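Ribosome-inactivating protein 3 (Zea mays, PDB 2PQG) is a maize ribosome-inactivating protein, a one-chain plant protein whose fold joins a mixed beta-sheet to a set of helices and long loops. Local coordinates at residues E119-M128 with F201-V211; V132-K140 with P169-L180. All coordinates share one frame; numbering follows the deposited sequence.

Interaction 1: E119-M128 with F201-V211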
loop_
_atom_site.group_PDB
_atom_site.type_symbol
_atom_site.label_atom_id
_atom_site.label_comp_id
_atom_site.label_asym_id
_atom_site.label_seq_id
_atom_site.Cartn_x
_atom_site.Cartn_y
_atom_site.Cartn_z
ATOM N N GLU A 119 8.470 -9.531 2.906
ATOM C CA GLU A 119 9.773 -9.680 2.266
ATOM C C GLU A 119 9.700 -10.423 0.932
ATOM O O GLU A 119 10.692 -10.478 0.198
ATOM C CB GLU A 119 10.758 -10.398 3.193
ATOM C CG GLU A 119 10.493 -11.889 3.380
ATOM C CD GLU A 119 9.480 -12.198 4.483
ATOM O OE1 GLU A 119 9.154 -13.395 4.663
ATOM O OE2 GLU A 119 9.015 -11.256 5.171
ATOM N N THR A 120 8.534 -10.979 0.610
ATOM C CA THR A 120 8.363 -11.706 -0.654
ATOM C C THR A 120 7.830 -10.844 -1.792
ATOM O O THR A 120 7.722 -11.311 -2.931
ATOM C CB THR A 120 7.410 -12.911 -0.504
ATOM O OG1 THR A 120 6.174 -12.476 0.076
ATOM C CG2 THR A 120 8.042 -13.987 0.371
ATOM N N VAL A 121 7.498 -9.594 -1.480
ATOM C CA VAL A 121 6.968 -8.664 -2.469
ATOM C C VAL A 121 8.091 -7.893 -3.166
ATOM O O VAL A 121 8.670 -6.962 -2.592
ATOM C CB VAL A 121 5.988 -7.672 -1.807
ATOM C CG1 VAL A 121 5.395 -6.734 -2.854
ATOM C CG2 VAL A 121 4.886 -8.443 -1.093
ATOM N N THR A 122 8.393 -8.290 -4.403
ATOM C CA THR A 122 9.446 -7.650 -5.176
ATOM C C THR A 122 8.976 -6.301 -5.708
ATOM O O THR A 122 7.950 -6.225 -6.387
ATOM C CB THR A 122 9.887 -8.533 -6.351
ATOM O OG1 THR A 122 10.176 -9.851 -5.869
ATOM C CG2 THR A 122 11.158 -7.962 -6.995
ATOM N N MET A 123 9.732 -5.249 -5.388
ATOM C CA MET A 123 9.397 -3.897 -5.815
ATOM C C MET A 123 10.440 -3.309 -6.747
ATOM O O MET A 123 11.480 -3.925 -6.996
ATOM C CB MET A 123 9.179 -3.004 -4.579
ATOM C CG MET A 123 8.145 -3.564 -3.611
ATOM S SD MET A 123 8.156 -2.695 -2.030
ATOM C CE MET A 123 9.486 -3.540 -1.172
ATOM N N GLY A 124 10.160 -2.108 -7.241
ATOM C CA GLY A 124 11.046 -1.449 -8.179
ATOM C C GLY A 124 10.199 -0.697 -9.200
ATOM O O GLY A 124 8.965 -0.804 -9.218
ATOM N N ARG A 125 10.849 0.098 -10.041
ATOM C CA ARG A 125 10.146 0.887 -11.046
ATOM C C ARG A 125 9.561 -0.049 -12.097
ATOM O O ARG A 125 8.387 0.069 -12.457
ATOM C CB ARG A 125 11.104 1.890 -11.693
ATOM C CG ARG A 125 10.450 2.823 -12.685
ATOM C CD ARG A 125 11.502 3.575 -13.475
ATOM N NE ARG A 125 12.294 4.476 -12.641
ATOM C CZ ARG A 125 11.835 5.608 -12.114
ATOM N NH1 ARG A 125 12.636 6.359 -11.371
ATOM N NH2 ARG A 125 10.582 5.997 -12.331
ATOM N N ALA A 126 10.375 -0.988 -12.575
ATOM C CA ALA A 126 9.899 -1.937 -13.578
ATOM C C ALA A 126 8.709 -2.722 -13.022
ATOM O O ALA A 126 7.747 -3.004 -13.741
ATOM C CB ALA A 126 11.019 -2.889 -13.981
ATOM N N GLU A 127 8.792 -3.069 -11.740
ATOM C CA GLU A 127 7.736 -3.804 -11.050
ATOM C C GLU A 127 6.471 -2.960 -10.966
ATOM O O GLU A 127 5.362 -3.484 -11.059
ATOM C CB GLU A 127 8.182 -4.171 -9.631
ATOM C CG GLU A 127 9.363 -5.133 -9.537
ATOM C CD GLU A 127 8.985 -6.567 -9.872
ATOM O OE1 GLU A 127 7.770 -6.885 -9.896
ATOM O OE2 GLU A 127 9.915 -7.379 -10.100
ATOM N N MET A 128 6.634 -1.652 -10.779
ATOM C CA MET A 128 5.487 -0.750 -10.700
ATOM C C MET A 128 4.896 -0.490 -12.095
ATOM O O MET A 128 3.687 -0.286 -12.240
ATOM C CB MET A 128 5.894 0.576 -10.056
ATOM C CG MET A 128 4.718 1.501 -9.789
ATOM S SD MET A 128 5.205 3.088 -9.060
ATOM C CE MET A 128 5.464 2.660 -7.355
ATOM N N PHE A 201 15.077 1.209 -6.374
ATOM C CA PHE A 201 14.015 1.454 -7.341
ATOM C C PHE A 201 14.358 1.224 -8.812
ATOM O O PHE A 201 13.482 0.863 -9.597
ATOM C CB PHE A 201 13.476 2.869 -7.166
ATOM C CG PHE A 201 12.102 3.066 -7.742
ATOM C CD1 PHE A 201 11.900 3.896 -8.844
ATOM C CD2 PHE A 201 11.007 2.437 -7.167
ATOM C CE1 PHE A 201 10.635 4.092 -9.357
ATOM C CE2 PHE A 201 9.730 2.630 -7.680
ATOM C CZ PHE A 201 9.546 3.461 -8.774
ATOM N N ASN A 202 15.612 1.436 -9.191
ATOM C CA ASN A 202 16.012 1.235 -10.580
ATOM C C ASN A 202 16.957 0.053 -10.741
ATOM O O ASN A 202 17.567 -0.103 -11.793
ATOM C CB ASN A 202 16.699 2.485 -11.132
ATOM C CG ASN A 202 15.864 3.733 -10.967
ATOM O OD1 ASN A 202 14.730 3.799 -11.428
ATOM N ND2 ASN A 202 16.426 4.738 -10.308
ATOM N N SER A 203 17.097 -0.770 -9.707
ATOM C CA SER A 203 17.993 -1.912 -9.817
ATOM C C SER A 203 17.374 -2.903 -10.790
ATOM O O SER A 203 16.150 -3.020 -10.893
ATOM C CB SER A 203 18.245 -2.566 -8.452
ATOM O OG SER A 203 17.049 -3.054 -7.883
ATOM N N GLN A 204 18.233 -3.611 -11.508
ATOM C CA GLN A 204 17.785 -4.559 -12.505
ATOM C C GLN A 204 17.010 -5.772 -12.004
ATOM O O GLN A 204 16.263 -6.380 -12.766
ATOM C CB GLN A 204 18.980 -5.024 -13.323
ATOM C CG GLN A 204 18.603 -5.929 -14.468
ATOM C CD GLN A 204 19.788 -6.292 -15.319
ATOM O OE1 GLN A 204 20.789 -6.803 -14.818
ATOM N NE2 GLN A 204 19.690 -6.028 -16.619
ATOM N N HIS A 205 17.160 -6.137 -10.738
ATOM C CA HIS A 205 16.449 -7.313 -10.265
ATOM C C HIS A 205 15.417 -7.081 -9.183
ATOM O O HIS A 205 14.982 -8.020 -8.519
ATOM C CB HIS A 205 17.453 -8.372 -9.820
ATOM C CG HIS A 205 18.373 -8.807 -10.913
ATOM N ND1 HIS A 205 19.661 -8.326 -11.039
ATOM C CD2 HIS A 205 18.173 -9.625 -11.974
ATOM C CE1 HIS A 205 20.209 -8.828 -12.128
ATOM N NE2 HIS A 205 19.326 -9.621 -12.715
ATOM N N GLY A 206 15.009 -5.830 -9.029
ATOM C CA GLY A 206 14.014 -5.495 -8.029
ATOM C C GLY A 206 14.612 -5.327 -6.652
ATOM O O GLY A 206 15.811 -5.518 -6.450
ATOM N N VAL A 207 13.764 -4.971 -5.697
ATOM C CA VAL A 207 14.201 -4.772 -4.323
ATOM C C VAL A 207 13.101 -5.215 -3.371
ATOM O O VAL A 207 11.918 -5.141 -3.693
ATOM C CB VAL A 207 14.517 -3.289 -4.063
ATOM C CG1 VAL A 207 13.289 -2.450 -4.344
ATOM C CG2 VAL A 207 14.966 -3.090 -2.639
ATOM N N THR A 208 13.493 -5.682 -2.197
ATOM C CA THR A 208 12.521 -6.139 -1.209
ATOM C C THR A 208 12.862 -5.643 0.185
ATOM O O THR A 208 13.983 -5.190 0.448
ATOM C CB THR A 208 12.477 -7.693 -1.126
ATOM O OG1 THR A 208 13.758 -8.187 -0.690
ATOM C CG2 THR A 208 12.148 -8.304 -2.471
ATOM N N LEU A 209 11.882 -5.724 1.081
ATOM C CA LEU A 209 12.091 -5.384 2.481
ATOM C C LEU A 209 12.405 -6.626 3.304
ATOM O O LEU A 209 11.854 -7.701 3.063
ATOM C CB LEU A 209 10.860 -4.674 3.048
ATOM C CG LEU A 209 10.188 -3.646 2.135
ATOM C CD1 LEU A 209 8.676 -3.700 2.286
ATOM C CD2 LEU A 209 10.711 -2.248 2.424
ATOM N N THR A 210 13.295 -6.470 4.277
ATOM C CA THR A 210 13.831 -7.605 5.028
ATOM C C THR A 210 12.637 -8.185 5.824
ATOM O O THR A 210 11.544 -7.589 5.881
ATOM C CB THR A 210 14.910 -7.178 6.054
ATOM O OG1 THR A 210 14.321 -6.349 7.071
ATOM C CG2 THR A 210 16.012 -6.433 5.363
ATOM N N VAL A 211 12.840 -9.353 6.428
ATOM C CA VAL A 211 11.806 -10.003 7.223
ATOM C C VAL A 211 11.405 -9.064 8.350
ATOM O O VAL A 211 10.215 -8.842 8.613
ATOM C CB VAL A 211 12.331 -11.311 7.840
ATOM C CG1 VAL A 211 11.438 -11.756 9.003
ATOM C CG2 VAL A 211 12.398 -12.383 6.774
HETATM O O HOH W 1 13.664 -10.853 0.544
HETATM O O HOH W 2 9.160 -6.385 -0.133
#

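Interaction 2: V132-K140 with P169-L180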
loop_
_atom_site.group_PDB
_atom_site.type_symbol
_atom_site.label_atom_id
_atom_site.label_comp_id
_atom_site.label_asym_id
_atom_site.label_seq_id
_atom_site.Cartn_x
_atom_site.Cartn_y
_atom_site.Cartn_z
ATOM N N VAL A 132 0.879 -1.434 -12.987
ATOM C CA VAL A 132 -0.072 -0.457 -13.500
ATOM C C VAL A 132 -0.614 -0.904 -14.858
ATOM O O VAL A 132 -1.826 -0.902 -15.082
ATOM C CB VAL A 132 0.573 0.949 -13.636
ATOM C CG1 VAL A 132 -0.385 1.908 -14.347
ATOM C CG2 VAL A 132 0.914 1.497 -12.258
ATOM N N ASN A 133 0.275 -1.309 -15.757
ATOM C CA ASN A 133 -0.159 -1.741 -17.077
ATOM C C ASN A 133 -1.100 -2.930 -16.983
ATOM O O ASN A 133 -2.049 -3.043 -17.757
ATOM C CB ASN A 133 1.059 -2.065 -17.949
ATOM C CG ASN A 133 1.796 -0.812 -18.401
ATOM O OD1 ASN A 133 2.971 -0.865 -18.766
ATOM N ND2 ASN A 133 1.100 0.327 -18.384
ATOM N N ASP A 134 -0.841 -3.800 -16.015
ATOM C CA ASP A 134 -1.654 -4.990 -15.793
ATOM C C ASP A 134 -3.025 -4.608 -15.238
ATOM O O ASP A 134 -4.055 -5.002 -15.788
ATOM C CB ASP A 134 -0.954 -5.914 -14.796
ATOM C CG ASP A 134 -1.396 -7.358 -14.920
ATOM O OD1 ASP A 134 -2.609 -7.612 -15.061
ATOM O OD2 ASP A 134 -0.520 -8.244 -14.864
ATOM N N LEU A 135 -3.028 -3.844 -14.146
ATOM C CA LEU A 135 -4.272 -3.422 -13.502
ATOM C C LEU A 135 -5.111 -2.469 -14.354
ATOM O O LEU A 135 -6.332 -2.375 -14.179
ATOM C CB LEU A 135 -3.967 -2.790 -12.135
ATOM C CG LEU A 135 -3.404 -3.776 -11.105
ATOM C CD1 LEU A 135 -3.004 -3.024 -9.845
ATOM C CD2 LEU A 135 -4.446 -4.863 -10.793
ATOM N N ALA A 136 -4.460 -1.762 -15.273
ATOM C CA ALA A 136 -5.171 -0.844 -16.157
ATOM C C ALA A 136 -6.120 -1.664 -17.010
ATOM O O ALA A 136 -7.044 -1.127 -17.609
ATOM C CB ALA A 136 -4.195 -0.096 -17.046
ATOM N N LYS A 137 -5.876 -2.972 -17.064
ATOM C CA LYS A 137 -6.711 -3.881 -17.840
ATOM C C LYS A 137 -7.561 -4.796 -16.970
ATOM O O LYS A 137 -8.116 -5.762 -17.492
ATOM C CB LYS A 137 -5.868 -4.780 -18.739
ATOM C CG LYS A 137 -4.663 -4.127 -19.331
ATOM C CD LYS A 137 -4.163 -4.940 -20.499
ATOM C CE LYS A 137 -3.034 -4.220 -21.205
ATOM N NZ LYS A 137 -3.092 -4.448 -22.675
ATOM N N LYS A 138 -7.664 -4.520 -15.667
ATOM C CA LYS A 138 -8.467 -5.385 -14.807
ATOM C C LYS A 138 -9.739 -5.735 -15.545
ATOM O O LYS A 138 -10.510 -4.872 -15.963
ATOM C CB LYS A 138 -8.835 -4.729 -13.480
ATOM C CG LYS A 138 -9.751 -5.609 -12.632
ATOM C CD LYS A 138 -8.981 -6.615 -11.804
ATOM C CE LYS A 138 -9.798 -7.877 -11.584
ATOM N NZ LYS A 138 -11.204 -7.594 -11.195
ATOM N N LYS A 139 -9.936 -7.032 -15.695
ATOM C CA LYS A 139 -11.067 -7.591 -16.408
ATOM C C LYS A 139 -12.085 -8.097 -15.422
ATOM O O LYS A 139 -11.774 -8.362 -14.265
ATOM C CB LYS A 139 -10.577 -8.768 -17.250
ATOM C CG LYS A 139 -9.930 -9.896 -16.405
ATOM C CD LYS A 139 -8.763 -9.385 -15.544
ATOM C CE LYS A 139 -7.845 -10.490 -15.114
ATOM N NZ LYS A 139 -8.182 -11.072 -13.786
ATOM N N LYS A 140 -13.309 -8.265 -15.878
ATOM C CA LYS A 140 -14.372 -8.790 -15.021
ATOM C C LYS A 140 -14.385 -10.301 -15.104
ATOM O O LYS A 140 -14.936 -11.008 -14.246
ATOM C CB LYS A 140 -15.728 -8.336 -15.530
ATOM C CG LYS A 140 -15.703 -7.512 -16.840
ATOM C CD LYS A 140 -16.940 -6.626 -16.968
ATOM C CE LYS A 140 -18.204 -7.451 -17.158
ATOM N NZ LYS A 140 -19.431 -6.642 -16.938
ATOM N N PRO A 169 -8.407 -17.112 -9.333
ATOM C CA PRO A 169 -8.508 -16.343 -10.580
ATOM C C PRO A 169 -7.754 -15.005 -10.614
ATOM O O PRO A 169 -7.122 -14.698 -11.627
ATOM C CB PRO A 169 -10.017 -16.158 -10.757
ATOM C CG PRO A 169 -10.591 -17.360 -10.067
ATOM C CD PRO A 169 -9.751 -17.437 -8.821
ATOM N N GLN A 170 -7.822 -14.207 -9.541
ATOM C CA GLN A 170 -7.112 -12.923 -9.529
ATOM C C GLN A 170 -5.795 -13.002 -8.763
ATOM O O GLN A 170 -5.406 -12.046 -8.077
ATOM C CB GLN A 170 -7.945 -11.785 -8.909
ATOM C CG GLN A 170 -9.451 -11.954 -8.918
ATOM C CD GLN A 170 -10.138 -11.216 -10.048
ATOM O OE1 GLN A 170 -10.157 -9.987 -10.084
ATOM N NE2 GLN A 170 -10.715 -11.969 -10.977
ATOM N N ALA A 171 -5.116 -14.140 -8.863
ATOM C CA ALA A 171 -3.825 -14.295 -8.210
ATOM C C ALA A 171 -2.953 -13.171 -8.758
ATOM O O ALA A 171 -2.249 -12.494 -8.008
ATOM C CB ALA A 171 -3.204 -15.661 -8.551
ATOM N N ASP A 172 -3.026 -12.971 -10.075
ATOM C CA ASP A 172 -2.245 -11.937 -10.749
ATOM C C ASP A 172 -2.558 -10.540 -10.223
ATOM O O ASP A 172 -1.647 -9.757 -9.951
ATOM C CB ASP A 172 -2.484 -11.991 -12.260
ATOM C CG ASP A 172 -1.685 -10.950 -13.012
ATOM O OD1 ASP A 172 -0.437 -10.952 -12.898
ATOM O OD2 ASP A 172 -2.312 -10.127 -13.716
ATOM N N THR A 173 -3.843 -10.232 -10.084
ATOM C CA THR A 173 -4.264 -8.943 -9.570
ATOM C C THR A 173 -3.791 -8.781 -8.118
ATOM O O THR A 173 -3.216 -7.756 -7.761
ATOM C CB THR A 173 -5.798 -8.801 -9.626
ATOM O OG1 THR A 173 -6.225 -8.776 -10.991
ATOM C CG2 THR A 173 -6.246 -7.526 -8.949
ATOM N N LYS A 174 -4.026 -9.782 -7.277
ATOM C CA LYS A 174 -3.584 -9.678 -5.889
ATOM C C LYS A 174 -2.096 -9.372 -5.823
ATOM O O LYS A 174 -1.634 -8.649 -4.944
ATOM C CB LYS A 174 -3.833 -10.982 -5.132
ATOM C CG LYS A 174 -5.278 -11.314 -4.919
ATOM C CD LYS A 174 -5.389 -12.479 -3.969
ATOM C CE LYS A 174 -6.751 -13.108 -4.044
ATOM N NZ LYS A 174 -6.685 -14.491 -3.514
ATOM N N SER A 175 -1.351 -9.940 -6.762
ATOM C CA SER A 175 0.089 -9.771 -6.821
ATOM C C SER A 175 0.495 -8.351 -7.180
ATOM O O SER A 175 1.360 -7.771 -6.530
ATOM C CB SER A 175 0.669 -10.757 -7.831
ATOM O OG SER A 175 2.053 -10.547 -7.999
ATOM N N LYS A 176 -0.131 -7.802 -8.215
ATOM C CA LYS A 176 0.161 -6.445 -8.664
ATOM C C LYS A 176 -0.305 -5.421 -7.622
ATOM O O LYS A 176 0.354 -4.397 -7.391
ATOM C CB LYS A 176 -0.524 -6.196 -10.004
ATOM C CG LYS A 176 -0.008 -7.125 -11.115
ATOM C CD LYS A 176 1.484 -6.889 -11.335
ATOM C CE LYS A 176 2.079 -7.745 -12.442
ATOM N NZ LYS A 176 2.445 -9.092 -11.950
ATOM N N LEU A 177 -1.429 -5.711 -6.974
ATOM C CA LEU A 177 -1.957 -4.810 -5.964
ATOM C C LEU A 177 -1.091 -4.709 -4.718
ATOM O O LEU A 177 -0.897 -3.615 -4.194
ATOM C CB LEU A 177 -3.383 -5.213 -5.577
ATOM C CG LEU A 177 -4.464 -4.702 -6.541
ATOM C CD1 LEU A 177 -5.837 -5.166 -6.100
ATOM C CD2 LEU A 177 -4.409 -3.175 -6.596
ATOM N N VAL A 178 -0.551 -5.832 -4.249
ATOM C CA VAL A 178 0.282 -5.800 -3.047
ATOM C C VAL A 178 1.670 -5.203 -3.301
ATOM O O VAL A 178 2.428 -4.971 -2.366
ATOM C CB VAL A 178 0.421 -7.212 -2.415
ATOM C CG1 VAL A 178 1.389 -8.052 -3.223
ATOM C CG2 VAL A 178 0.839 -7.089 -0.951
ATOM N N LYS A 179 2.008 -4.953 -4.559
ATOM C CA LYS A 179 3.296 -4.349 -4.867
ATOM C C LYS A 179 3.132 -2.838 -4.716
ATOM O O LYS A 179 4.051 -2.139 -4.264
ATOM C CB LYS A 179 3.725 -4.676 -6.296
ATOM C CG LYS A 179 4.085 -6.125 -6.526
ATOM C CD LYS A 179 4.486 -6.355 -7.969
ATOM C CE LYS A 179 4.998 -7.767 -8.175
ATOM N NZ LYS A 179 6.087 -8.079 -7.218
ATOM N N LEU A 180 1.952 -2.341 -5.091
ATOM C CA LEU A 180 1.654 -0.913 -5.005
ATOM C C LEU A 180 1.304 -0.517 -3.576
ATOM O O LEU A 180 1.585 0.600 -3.150
ATOM C CB LEU A 180 0.498 -0.550 -5.943
ATOM C CG LEU A 180 0.716 -0.864 -7.427
ATOM C CD1 LEU A 180 -0.546 -0.505 -8.206
ATOM C CD2 LEU A 180 1.930 -0.103 -7.963
HETATM O O HOH W 3 -5.913 -12.014 -12.216
#

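Interaction 1: E119-M128 with F201-V211
Arg125 and Phe201 cross at about a right angle, the edge of the ring turned to one face of the guanidinium. CE1 of Phe201 stands 3.4 Å above the centre of the guanidinium plane, and the two planes are 81° apart. One face of the Phe201 ring carries the backbone N of Arg125 over its centre, with Arg125 CB 3.2 Å from Phe201 CE1. A bend at chi3 (-65°) folds the arginine back over this ring edge. There Arg125 NE donates to Asn202 OD1 (2.8 Å), nearly along the C=O axis, the amide and guanidinium being almost coplanar; carbonyls of Val8 and Tyr13 take NH2 and NH1. Arg125 N also bonds to Phe201 O (2.8 Å).

Further along, the thioether end of Met123 lies across Leu209, CE to CG 3.4 Å, while Glu119 runs alongside Val211. Water 2 links Val121 O to Leu209 N. Between the Arg125-Phe201 end and the Leu209 packing, Met123 N to Val207 O and Val207 N to Met123 O (both 2.8 Å) close one antiparallel hydrogen-bonded pair. The arrangement is an isolated beta bridge next to a helix N-terminus, with Gly124 as N-cap of helix 125-135.

Interaction 2: V132-K140 with P169-L180
Leu135 drives into helix 171-189 as a knob into a hole, seated among Thr173, Lys176, Leu177 and Leu180. This is helix-to-helix packing between the C-terminal part of helix 125-135 and the first turns of helix 171-189. The two leucine branches divide the work. CD1 meets Leu177 CD2 at 3.5 Å and faces Leu180 tip to tip, whereas CD2 lies against the methyl of Thr173, 3.7 Å from its CG2. Lys176 closes the side of the hole with its aliphatic root, CB lying 3.9 Å from Leu135 CG. Phe77 of strand 74-78 touches both Leu135 and Leu177, so the packing continues into the sheet.

Asp134 takes the more exposed flank. With CG anti to the backbone N (chi1 -157°), its carboxylate is carried out to that of Asp172, which arrives from the opposite direction. Asp134 OD2 and Asp172 OD2 are 2.8 Å apart, the two planes turned 41° from each other. So close a pair of acids would probably raise the proton affinity of one of them. Lys176 probably offsets part of the repulsion, its NZ forming a salt bridge with Asp172 OD1 (3.6 Å), though it stays beyond salt-bridge range of Asp134. The lysine chain crosses Asp134 at about a right angle.

Thr173 has a second role. While its methyl meets Leu135, the Lys138 chain crosses Thr173 at about a right angle, its CD passing 3.6 Å from Thr173 OG1; Lys138 also makes a cation-pi contact with Trp85. Past this point the segments are bridged by solvent: water 3 accepts from Lys139 NZ (2.9 Å) and donates to Pro169 O (3.0 Å).

Both contacts draw on helix 125-135, interaction 1 at its N-terminal end and interaction 2 at its C-terminal end, with centres about 17 Å apart. Each is partly buried. Interaction 1 ties the helix start to a loop between helices 191-199 and 211-217 largely through backbone hydrogen bonds and one well-held arginine, whereas interaction 2 has no direct hydrogen bond between its segments and relies on leucine packing edged by charged and water-linked groups. Helix 171-189 connects them: Lys179 NZ probably bonds to Thr122 O and forms a long, weak ion pair with Glu127, and Leu180 CD2 packs on Met128 CG. Residues of the same helix, Val182 and Met183, also touch Met123.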